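Local coordinates for putative hemin storage protein (Bordetella bronchiseptica, PDB 6AU1) that cleaves deacetylated poly-beta-1,6-N-acetylglucosamine through this glycoside hydrolase domain and can disrupt bacterial biofilms, at residues A149-H160 with Y223-N234; D162-D170 with W201-L209. All coordinates share one frame; numbering follows the deposited sequence.

Contact 1 of 2, residues A149-H160 with Y223-N234; sequences AKAAHFDGLLFH and YQNDRDMVVARN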
loop_
_atom_site.group_PDB
_atom_site.type_symbol
_atom_site.label_atom_id
_atom_site.label_comp_id
_atom_site.label_asym_id
_atom_site.label_seq_id
_atom_site.Cartn_x
_atom_site.Cartn_y
_atom_site.Cartn_z
ATOM N N ALA A 149 9.584 8.785 -10.823
ATOM C CA ALA A 149 8.960 9.044 -12.120
ATOM C C ALA A 149 10.010 9.258 -13.212
ATOM O O ALA A 149 9.791 8.904 -14.371
ATOM C CB ALA A 149 8.030 10.240 -12.026
ATOM N N LYS A 150 11.148 9.831 -12.830
ATOM C CA LYS A 150 12.274 10.021 -13.742
ATOM C C LYS A 150 12.987 8.709 -14.057
ATOM O O LYS A 150 13.555 8.541 -15.131
ATOM C CB LYS A 150 13.286 10.999 -13.136
ATOM C CG LYS A 150 12.818 12.431 -12.980
ATOM C CD LYS A 150 13.848 13.216 -12.165
ATOM C CE LYS A 150 13.647 14.718 -12.261
ATOM N NZ LYS A 150 14.680 15.465 -11.487
ATOM N N ALA A 151 12.978 7.787 -13.103
ATOM C CA ALA A 151 13.835 6.602 -13.176
ATOM C C ALA A 151 13.206 5.440 -13.930
ATOM O O ALA A 151 13.910 4.525 -14.371
ATOM C CB ALA A 151 14.214 6.141 -11.759
ATOM N N ALA A 152 11.886 5.455 -14.068
ATOM C CA ALA A 152 11.212 4.272 -14.580
ATOM C C ALA A 152 9.912 4.617 -15.282
ATOM O O ALA A 152 9.346 5.687 -15.077
ATOM C CB ALA A 152 10.945 3.288 -13.444
ATOM N N HIS A 153 9.453 3.685 -16.104
ATOM C CA HIS A 153 8.187 3.804 -16.804
ATOM C C HIS A 153 7.196 2.819 -16.205
ATOM O O HIS A 153 7.484 1.627 -16.109
ATOM C CB HIS A 153 8.381 3.532 -18.295
ATOM C CG HIS A 153 7.124 3.632 -19.098
ATOM N ND1 HIS A 153 6.420 2.525 -19.520
ATOM C CD2 HIS A 153 6.440 4.709 -19.554
ATOM C CE1 HIS A 153 5.358 2.915 -20.202
ATOM N NE2 HIS A 153 5.346 4.235 -20.236
ATOM N N PHE A 154 6.029 3.308 -15.796
ATOM C CA PHE A 154 5.028 2.437 -15.178
ATOM C C PHE A 154 3.639 3.021 -15.390
ATOM O O PHE A 154 3.504 4.141 -15.877
ATOM C CB PHE A 154 5.311 2.233 -13.686
ATOM C CG PHE A 154 5.619 3.498 -12.951
ATOM C CD1 PHE A 154 6.922 3.972 -12.873
ATOM C CD2 PHE A 154 4.606 4.221 -12.339
ATOM C CE1 PHE A 154 7.206 5.147 -12.196
ATOM C CE2 PHE A 154 4.887 5.388 -11.662
ATOM C CZ PHE A 154 6.187 5.854 -11.591
ATOM N N ASP A 155 2.616 2.251 -15.035
ATOM C CA ASP A 155 1.246 2.563 -15.432
ATOM C C ASP A 155 0.391 3.128 -14.311
ATOM O O ASP A 155 -0.656 3.730 -14.559
ATOM C CB ASP A 155 0.588 1.307 -15.986
ATOM C CG ASP A 155 1.371 0.710 -17.127
ATOM O OD1 ASP A 155 1.415 1.363 -18.195
ATOM O OD2 ASP A 155 1.955 -0.388 -16.956
ATOM N N GLY A 156 0.817 2.906 -13.080
ATOM C CA GLY A 156 0.043 3.365 -11.942
ATOM C C GLY A 156 0.873 3.455 -10.687
ATOM O O GLY A 156 2.055 3.094 -10.679
ATOM N N LEU A 157 0.243 3.936 -9.621
ATOM C CA LEU A 157 0.867 3.974 -8.301
ATOM C C LEU A 157 0.022 3.191 -7.317
ATOM O O LEU A 157 -1.209 3.310 -7.324
ATOM C CB LEU A 157 1.007 5.411 -7.787
ATOM C CG LEU A 157 1.976 6.379 -8.445
ATOM C CD1 LEU A 157 1.660 7.779 -7.933
ATOM C CD2 LEU A 157 3.429 5.985 -8.127
ATOM N N LEU A 158 0.674 2.385 -6.488
ATOM C CA LEU A 158 0.010 1.826 -5.319
ATOM C C LEU A 158 0.592 2.504 -4.091
ATOM O O LEU A 158 1.753 2.315 -3.739
ATOM C CB LEU A 158 0.179 0.305 -5.220
ATOM C CG LEU A 158 -0.325 -0.277 -3.887
ATOM C CD1 LEU A 158 -1.857 -0.125 -3.724
ATOM C CD2 LEU A 158 0.117 -1.745 -3.701
ATOM N N PHE A 159 -0.229 3.307 -3.434
ATOM C CA PHE A 159 0.193 3.911 -2.186
ATOM C C PHE A 159 0.092 2.878 -1.058
ATOM O O PHE A 159 -0.971 2.317 -0.807
ATOM C CB PHE A 159 -0.670 5.144 -1.887
ATOM C CG PHE A 159 -0.527 6.249 -2.909
ATOM C CD1 PHE A 159 0.649 6.992 -2.992
ATOM C CD2 PHE A 159 -1.577 6.563 -3.760
ATOM C CE1 PHE A 159 0.779 8.020 -3.930
ATOM C CE2 PHE A 159 -1.461 7.588 -4.699
ATOM C CZ PHE A 159 -0.277 8.317 -4.782
ATOM N N HIS A 160 1.220 2.650 -0.393
ATOM C CA HIS A 160 1.413 1.623 0.640
ATOM C C HIS A 160 0.526 1.798 1.865
ATOM O O HIS A 160 -0.018 2.880 2.084
ATOM C CB HIS A 160 2.896 1.660 1.048
ATOM C CG HIS A 160 3.351 0.522 1.920
ATOM N ND1 HIS A 160 2.837 -0.753 1.837
ATOM C CD2 HIS A 160 4.326 0.475 2.864
ATOM C CE1 HIS A 160 3.463 -1.535 2.701
ATOM N NE2 HIS A 160 4.365 -0.812 3.344
ATOM N N TYR A 223 5.534 13.876 -14.790
ATOM C CA TYR A 223 6.806 13.339 -15.264
ATOM C C TYR A 223 6.667 12.103 -16.135
ATOM O O TYR A 223 7.521 11.832 -16.976
ATOM C CB TYR A 223 7.710 13.017 -14.083
ATOM C CG TYR A 223 8.736 14.074 -13.840
ATOM C CD1 TYR A 223 9.954 14.046 -14.505
ATOM C CD2 TYR A 223 8.489 15.114 -12.961
ATOM C CE1 TYR A 223 10.897 15.021 -14.293
ATOM C CE2 TYR A 223 9.423 16.094 -12.748
ATOM C CZ TYR A 223 10.628 16.042 -13.408
ATOM O OH TYR A 223 11.568 17.022 -13.187
ATOM N N GLN A 224 5.599 11.344 -15.928
ATOM C CA GLN A 224 5.319 10.206 -16.789
ATOM C C GLN A 224 4.675 10.694 -18.076
ATOM O O GLN A 224 4.418 9.907 -18.987
ATOM C CB GLN A 224 4.416 9.193 -16.084
ATOM C CG GLN A 224 5.104 8.441 -14.956
ATOM C CD GLN A 224 6.089 7.408 -15.461
ATOM O OE1 GLN A 224 5.705 6.415 -16.087
ATOM N NE2 GLN A 224 7.370 7.642 -15.205
ATOM N N ASN A 225 4.433 12.004 -18.137
ATOM C CA ASN A 225 3.771 12.637 -19.273
ATOM C C ASN A 225 2.478 11.900 -19.579
ATOM O O ASN A 225 2.169 11.595 -20.734
ATOM C CB ASN A 225 4.688 12.657 -20.497
ATOM C CG ASN A 225 4.270 13.693 -21.515
ATOM O OD1 ASN A 225 3.649 14.699 -21.172
ATOM N ND2 ASN A 225 4.608 13.454 -22.779
ATOM N N ASP A 226 1.735 11.607 -18.517
ATOM C CA ASP A 226 0.610 10.692 -18.585
ATOM C C ASP A 226 -0.513 11.137 -17.659
ATOM O O ASP A 226 -0.469 10.894 -16.451
ATOM C CB ASP A 226 1.072 9.276 -18.226
ATOM C CG ASP A 226 -0.065 8.274 -18.201
ATOM O OD1 ASP A 226 -1.014 8.427 -18.998
ATOM O OD2 ASP A 226 -0.004 7.329 -17.382
ATOM N N ARG A 227 -1.518 11.793 -18.228
ATOM C CA ARG A 227 -2.696 12.193 -17.467
ATOM C C ARG A 227 -3.439 10.956 -16.965
ATOM O O ARG A 227 -4.178 11.016 -15.978
ATOM C CB ARG A 227 -3.620 13.066 -18.321
ATOM N N ASP A 228 -3.225 9.835 -17.651
ATOM C CA ASP A 228 -3.838 8.563 -17.284
ATOM C C ASP A 228 -2.982 7.770 -16.291
ATOM O O ASP A 228 -2.822 6.557 -16.430
ATOM C CB ASP A 228 -4.098 7.721 -18.537
ATOM C CG ASP A 228 -4.976 8.435 -19.550
ATOM O OD1 ASP A 228 -6.211 8.252 -19.507
ATOM O OD2 ASP A 228 -4.431 9.183 -20.390
ATOM N N MET A 229 -2.426 8.457 -15.299
ATOM C CA MET A 229 -1.732 7.781 -14.203
ATOM C C MET A 229 -2.758 7.242 -13.205
ATOM O O MET A 229 -3.349 7.998 -12.438
ATOM C CB MET A 229 -0.749 8.733 -13.514
ATOM C CG MET A 229 -0.006 8.148 -12.308
ATOM S SD MET A 229 1.025 6.707 -12.680
ATOM C CE MET A 229 1.947 7.286 -14.092
ATOM N N VAL A 230 -2.966 5.929 -13.231
ATOM C CA VAL A 230 -3.933 5.275 -12.357
ATOM C C VAL A 230 -3.384 5.197 -10.944
ATOM O O VAL A 230 -2.197 4.951 -10.765
ATOM C CB VAL A 230 -4.256 3.858 -12.850
ATOM C CG1 VAL A 230 -5.382 3.240 -12.033
ATOM C CG2 VAL A 230 -4.610 3.885 -14.329
ATOM N N VAL A 231 -4.226 5.421 -9.941
ATOM C CA VAL A 231 -3.762 5.273 -8.562
ATOM C C VAL A 231 -4.635 4.344 -7.723
ATOM O O VAL A 231 -5.866 4.332 -7.834
ATOM C CB VAL A 231 -3.654 6.649 -7.829
ATOM C CG1 VAL A 231 -2.596 7.531 -8.509
ATOM C CG2 VAL A 231 -5.012 7.360 -7.761
ATOM N N ALA A 232 -3.972 3.557 -6.883
ATOM C CA ALA A 232 -4.640 2.713 -5.900
ATOM C C ALA A 232 -4.026 2.983 -4.539
ATOM O O ALA A 232 -2.898 3.484 -4.456
ATOM C CB ALA A 232 -4.507 1.235 -6.265
ATOM N N ARG A 233 -4.750 2.666 -3.477
ATOM C CA ARG A 233 -4.165 2.772 -2.137
ATOM C C ARG A 233 -4.605 1.588 -1.287
ATOM O O ARG A 233 -5.756 1.170 -1.359
ATOM C CB ARG A 233 -4.563 4.096 -1.472
ATOM C CG ARG A 233 -3.954 4.283 -0.051
ATOM C CD ARG A 233 -4.115 5.721 0.451
ATOM N NE ARG A 233 -3.855 5.817 1.889
ATOM C CZ ARG A 233 -4.258 6.831 2.651
ATOM N NH1 ARG A 233 -4.910 7.861 2.106
ATOM N NH2 ARG A 233 -4.025 6.805 3.962
ATOM N N ASN A 234 -3.681 1.039 -0.498
ATOM C CA ASN A 234 -4.018 -0.016 0.457
ATOM C C ASN A 234 -4.920 0.498 1.571
ATOM O O ASN A 234 -4.641 1.540 2.186
ATOM C CB ASN A 234 -2.758 -0.612 1.105
ATOM C CG ASN A 234 -1.985 -1.522 0.179
ATOM O OD1 ASN A 234 -0.771 -1.415 0.093
ATOM N ND2 ASN A 234 -2.677 -2.453 -0.480
HETATM O O HOH W 1 -2.637 3.453 2.869
#
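The side-chain amide of Q224 plugs the turn that leads out of helix 135-151. Its NE2 gives a hydrogen bond to A152 O (2.8 Å), lying in that carbonyl's plane, and a weak, bent one to A149 O, while OE1 takes a nearly straight bond from F154 N (3.1 Å, N-H...O 172°). A bend at chi2 (-73°) folds the amide back over one face of the F154 ring, and the two planes stack only 13° apart. M229 SD comes obliquely to the same ring, a Met-aromatic contact with SD 5.3 Å from the F154 centroid, and also rests on G156 CA at 3.6 Å.

Beyond this turn, strands 156-159 and 230-234 run parallel. L157 N bonds to V230 O (2.9 Å), L157 O receives A232 N (2.8 Å), and F159 uses its N and O in the same way with A232 and N234. On one side of the sheet the F159 ring lies obliquely against V231 CB; on the other L158 CD1 meets A232 CB at 3.9 Å. A water joins R233 NE to the carbonyl oxygens of H160 and N234, while R233 NH2 and NH1 hydrogen-bond to A163 O and Y260 OH.

These are adjacent strands of the TIM-type barrel, between strands 89-94 and 262-266. F159 and V231 face helix 195-223, whereas L158 and A232 turn to the opposite side.

Contact 2 of 2, residues D162-D170 with W201-L209; sequences DAVLDDTED and WSKGKIRYL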
loop_
_atom_site.group_PDB
_atom_site.type_symbol
_atom_site.label_atom_id
_atom_site.label_comp_id
_atom_site.label_asym_id
_atom_site.label_seq_id
_atom_site.Cartn_x
_atom_site.Cartn_y
_atom_site.Cartn_z
ATOM N N ASP A 162 1.465 2.125 4.797
ATOM C CA ASP A 162 2.176 2.827 5.867
ATOM C C ASP A 162 1.488 4.138 6.211
ATOM O O ASP A 162 1.758 4.721 7.255
ATOM C CB ASP A 162 3.634 3.112 5.485
ATOM C CG ASP A 162 3.747 4.172 4.418
ATOM O OD1 ASP A 162 3.152 3.993 3.332
ATOM O OD2 ASP A 162 4.419 5.192 4.659
ATOM N N ALA A 163 0.610 4.591 5.317
ATOM C CA ALA A 163 -0.125 5.840 5.475
ATOM C C ALA A 163 -1.294 5.666 6.457
ATOM O O ALA A 163 -2.464 5.539 6.074
ATOM C CB ALA A 163 -0.615 6.332 4.117
ATOM N N VAL A 164 -0.941 5.630 7.733
ATOM C CA VAL A 164 -1.908 5.541 8.822
ATOM C C VAL A 164 -1.537 6.578 9.865
ATOM O O VAL A 164 -0.371 6.935 9.993
ATOM C CB VAL A 164 -1.936 4.139 9.501
ATOM C CG1 VAL A 164 -2.512 3.096 8.572
ATOM C CG2 VAL A 164 -0.534 3.733 9.986
ATOM N N LEU A 165 -2.543 7.052 10.598
ATOM C CA LEU A 165 -2.345 7.897 11.775
ATOM C C LEU A 165 -3.321 7.431 12.844
ATOM O O LEU A 165 -4.486 7.176 12.532
ATOM C CB LEU A 165 -2.598 9.372 11.449
ATOM C CG LEU A 165 -1.646 10.067 10.476
ATOM C CD1 LEU A 165 -2.205 11.423 10.071
ATOM C CD2 LEU A 165 -0.257 10.229 11.115
ATOM N N ASP A 166 -2.885 7.294 14.097
ATOM C CA ASP A 166 -3.865 6.888 15.104
ATOM C C ASP A 166 -4.437 8.105 15.830
ATOM O O ASP A 166 -4.198 9.236 15.418
ATOM C CB ASP A 166 -3.282 5.855 16.080
ATOM C CG ASP A 166 -2.183 6.408 16.980
ATOM O OD1 ASP A 166 -2.188 7.602 17.318
ATOM O OD2 ASP A 166 -1.315 5.606 17.383
ATOM N N ASP A 167 -5.221 7.871 16.881
ATOM C CA ASP A 167 -5.971 8.968 17.490
ATOM C C ASP A 167 -5.133 9.741 18.517
ATOM O O ASP A 167 -5.667 10.561 19.257
ATOM C CB ASP A 167 -7.272 8.444 18.120
ATOM C CG ASP A 167 -7.046 7.302 19.099
ATOM O OD1 ASP A 167 -5.894 6.851 19.262
ATOM O OD2 ASP A 167 -8.046 6.842 19.694
ATOM N N THR A 168 -3.823 9.495 18.528
ATOM C CA THR A 168 -2.878 10.286 19.328
ATOM C C THR A 168 -1.875 11.021 18.438
ATOM O O THR A 168 -0.926 11.649 18.935
ATOM C CB THR A 168 -2.088 9.404 20.332
ATOM O OG1 THR A 168 -1.193 8.542 19.610
ATOM C CG2 THR A 168 -3.043 8.570 21.177
ATOM N N GLU A 169 -2.085 10.928 17.121
ATOM C CA GLU A 169 -1.153 11.448 16.119
ATOM C C GLU A 169 -1.886 12.357 15.133
ATOM O O GLU A 169 -3.106 12.276 15.034
ATOM C CB GLU A 169 -0.512 10.287 15.344
ATOM C CG GLU A 169 0.310 9.330 16.198
ATOM C CD GLU A 169 0.689 8.060 15.440
ATOM O OE1 GLU A 169 1.732 7.462 15.779
ATOM O OE2 GLU A 169 -0.045 7.666 14.507
ATOM N N ASP A 170 -1.196 13.218 14.387
ATOM C CA ASP A 170 0.201 13.610 14.526
ATOM C C ASP A 170 0.252 14.752 15.554
ATOM O O ASP A 170 -0.482 15.729 15.417
ATOM C CB ASP A 170 0.713 14.039 13.138
ATOM C CG ASP A 170 2.179 14.391 13.110
ATOM O OD1 ASP A 170 2.800 14.588 14.172
ATOM O OD2 ASP A 170 2.702 14.480 11.980
ATOM N N TRP A 201 -11.696 16.056 13.562
ATOM C CA TRP A 201 -10.257 15.848 13.497
ATOM C C TRP A 201 -9.920 14.559 12.749
ATOM O O TRP A 201 -9.032 14.549 11.879
ATOM C CB TRP A 201 -9.675 15.828 14.912
ATOM C CG TRP A 201 -8.167 15.758 14.976
ATOM C CD1 TRP A 201 -7.278 16.559 14.319
ATOM C CD2 TRP A 201 -7.387 14.867 15.785
ATOM N NE1 TRP A 201 -5.988 16.201 14.650
ATOM C CE2 TRP A 201 -6.031 15.169 15.551
ATOM C CE3 TRP A 201 -7.709 13.847 16.688
ATOM C CZ2 TRP A 201 -4.990 14.480 16.180
ATOM C CZ3 TRP A 201 -6.673 13.152 17.307
ATOM C CH2 TRP A 201 -5.332 13.478 17.056
ATOM N N SER A 202 -10.627 13.478 13.080
ATOM C CA SER A 202 -10.447 12.206 12.382
ATOM C C SER A 202 -10.661 12.364 10.876
ATOM O O SER A 202 -9.812 11.958 10.081
ATOM C CB SER A 202 -11.394 11.139 12.934
ATOM O OG SER A 202 -11.320 9.948 12.161
ATOM N N LYS A 203 -11.781 12.971 10.490
ATOM C CA LYS A 203 -12.091 13.160 9.070
ATOM C C LYS A 203 -11.076 14.077 8.396
ATOM O O LYS A 203 -10.699 13.857 7.242
ATOM C CB LYS A 203 -13.503 13.718 8.899
ATOM C CG LYS A 203 -14.587 12.678 9.133
ATOM C CD LYS A 203 -14.468 11.549 8.111
ATOM C CE LYS A 203 -15.610 10.551 8.234
ATOM N NZ LYS A 203 -15.546 9.507 7.168
ATOM N N GLY A 204 -10.623 15.096 9.124
ATOM C CA GLY A 204 -9.627 16.018 8.612
ATOM C C GLY A 204 -8.308 15.330 8.291
ATOM O O GLY A 204 -7.692 15.591 7.247
ATOM N N LYS A 205 -7.863 14.450 9.181
ATOM C CA LYS A 205 -6.602 13.742 8.946
ATOM C C LYS A 205 -6.733 12.794 7.761
ATOM O O LYS A 205 -5.799 12.655 6.962
ATOM C CB LYS A 205 -6.164 12.977 10.194
ATOM C CG LYS A 205 -5.628 13.901 11.285
ATOM C CD LYS A 205 -5.127 13.104 12.481
ATOM C CE LYS A 205 -6.305 12.552 13.287
ATOM N NZ LYS A 205 -5.794 11.578 14.295
ATOM N N ILE A 206 -7.882 12.134 7.655
ATOM C CA ILE A 206 -8.133 11.237 6.523
ATOM C C ILE A 206 -8.008 12.004 5.216
ATOM O O ILE A 206 -7.314 11.559 4.291
ATOM C CB ILE A 206 -9.517 10.570 6.626
ATOM C CG1 ILE A 206 -9.500 9.524 7.752
ATOM C CG2 ILE A 206 -9.956 9.950 5.271
ATOM C CD1 ILE A 206 -10.912 9.123 8.278
ATOM N N ARG A 207 -8.636 13.173 5.152
ATOM C CA ARG A 207 -8.599 13.977 3.934
ATOM C C ARG A 207 -7.208 14.555 3.688
ATOM O O ARG A 207 -6.783 14.681 2.532
ATOM C CB ARG A 207 -9.645 15.089 4.002
ATOM C CG ARG A 207 -11.053 14.552 3.854
ATOM C CD ARG A 207 -12.082 15.661 3.716
ATOM N NE ARG A 207 -13.445 15.138 3.739
ATOM C CZ ARG A 207 -14.260 15.222 4.787
ATOM N NH1 ARG A 207 -13.851 15.821 5.898
ATOM N NH2 ARG A 207 -15.484 14.716 4.721
ATOM N N TYR A 208 -6.494 14.899 4.759
ATOM C CA TYR A 208 -5.146 15.440 4.602
ATOM C C TYR A 208 -4.212 14.418 3.939
ATOM O O TYR A 208 -3.469 14.759 3.005
ATOM C CB TYR A 208 -4.565 15.882 5.949
ATOM C CG TYR A 208 -3.275 16.660 5.810
ATOM C CD1 TYR A 208 -3.287 18.037 5.636
ATOM C CD2 TYR A 208 -2.041 16.008 5.834
ATOM C CE1 TYR A 208 -2.117 18.750 5.507
ATOM C CE2 TYR A 208 -0.866 16.711 5.699
ATOM C CZ TYR A 208 -0.906 18.081 5.535
ATOM O OH TYR A 208 0.265 18.799 5.402
ATOM N N LEU A 209 -4.235 13.178 4.425
ATOM C CA LEU A 209 -3.403 12.127 3.823
ATOM C C LEU A 209 -3.806 11.871 2.380
ATOM O O LEU A 209 -2.944 11.685 1.512
ATOM C CB LEU A 209 -3.489 10.822 4.625
ATOM C CG LEU A 209 -2.842 10.856 6.011
ATOM C CD1 LEU A 209 -3.073 9.513 6.736
ATOM C CD2 LEU A 209 -1.343 11.177 5.903
HETATM O O HOH W 2 -6.017 9.504 12.321
#
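The loop that follows barrel strand 156-159 packs here along one side of helix 195-223, and W201, K205 and L209, spaced four residues apart, present one stripe of that helix to it. K205 is the polar centre of the contact. Its NZ donates to E169 O (2.9 Å), nearly in line with the carbonyl (C=O...N 165°), and lies 3.0 Å from D166 O. A water that accepts from K205 NZ donates a hydrogen bond to L165 O, so the ammonium is held by one backbone oxygen and a water, with D166 O also close. The K205 chain runs extended to CD and then turns (chi3 -74°), which brings CE over the W201 indole, 3.4 Å above the ring plane. The same indole meets the loop backbone with its six-membered ring: D167 O lies in plane at the edge, 3.4 Å from CZ3, while E169 O approaches CZ2 obliquely at 3.1 Å. Further along, L165 CD1 packs on L209 CD1 (3.9 Å) and on the aliphatic CD of K205.

The loop carbonyls are set in place by a type I turn from D166 to E169. D166 OD1 accepts from both T168 N and T168 OG1, the first bond forming an Asx turn, and both donors come from the same face of the carboxylate. T168 OG1 is also hydrogen-bonded with S114 OG. E169 OE2 takes D166 N in a nearly straight bond (170°), tying the two ends of the turn together, while E169 OE1 forms salt bridges with R117 and R129.

Helix 188-193 packs against W201, Y179 of helix 173-181 touches K205, and W248 of helix 246-249 lies against D166 and D167.

Followed from the N terminus, the chain leaves helix 135-151, passes through strand 156-159 and enters the loop 162-170, then runs through helices 173-181 and 188-193 into the long helix 195-223, which returns it to strand 230-235. Contact 1 closes this whole excursion as a parallel beta-alpha-beta crossover; contact 2 closes a shorter loop within it, joining the loop after the first strand to the N-terminal half of the connecting helix. Their centres are 23 Å apart, yet they touch: R233 NH2 of contact 1 probably hydrogen-bonds A163 O of contact 2 (2.9 Å), joining strand 230-235 to the loop after strand 156-159, and packs near L209.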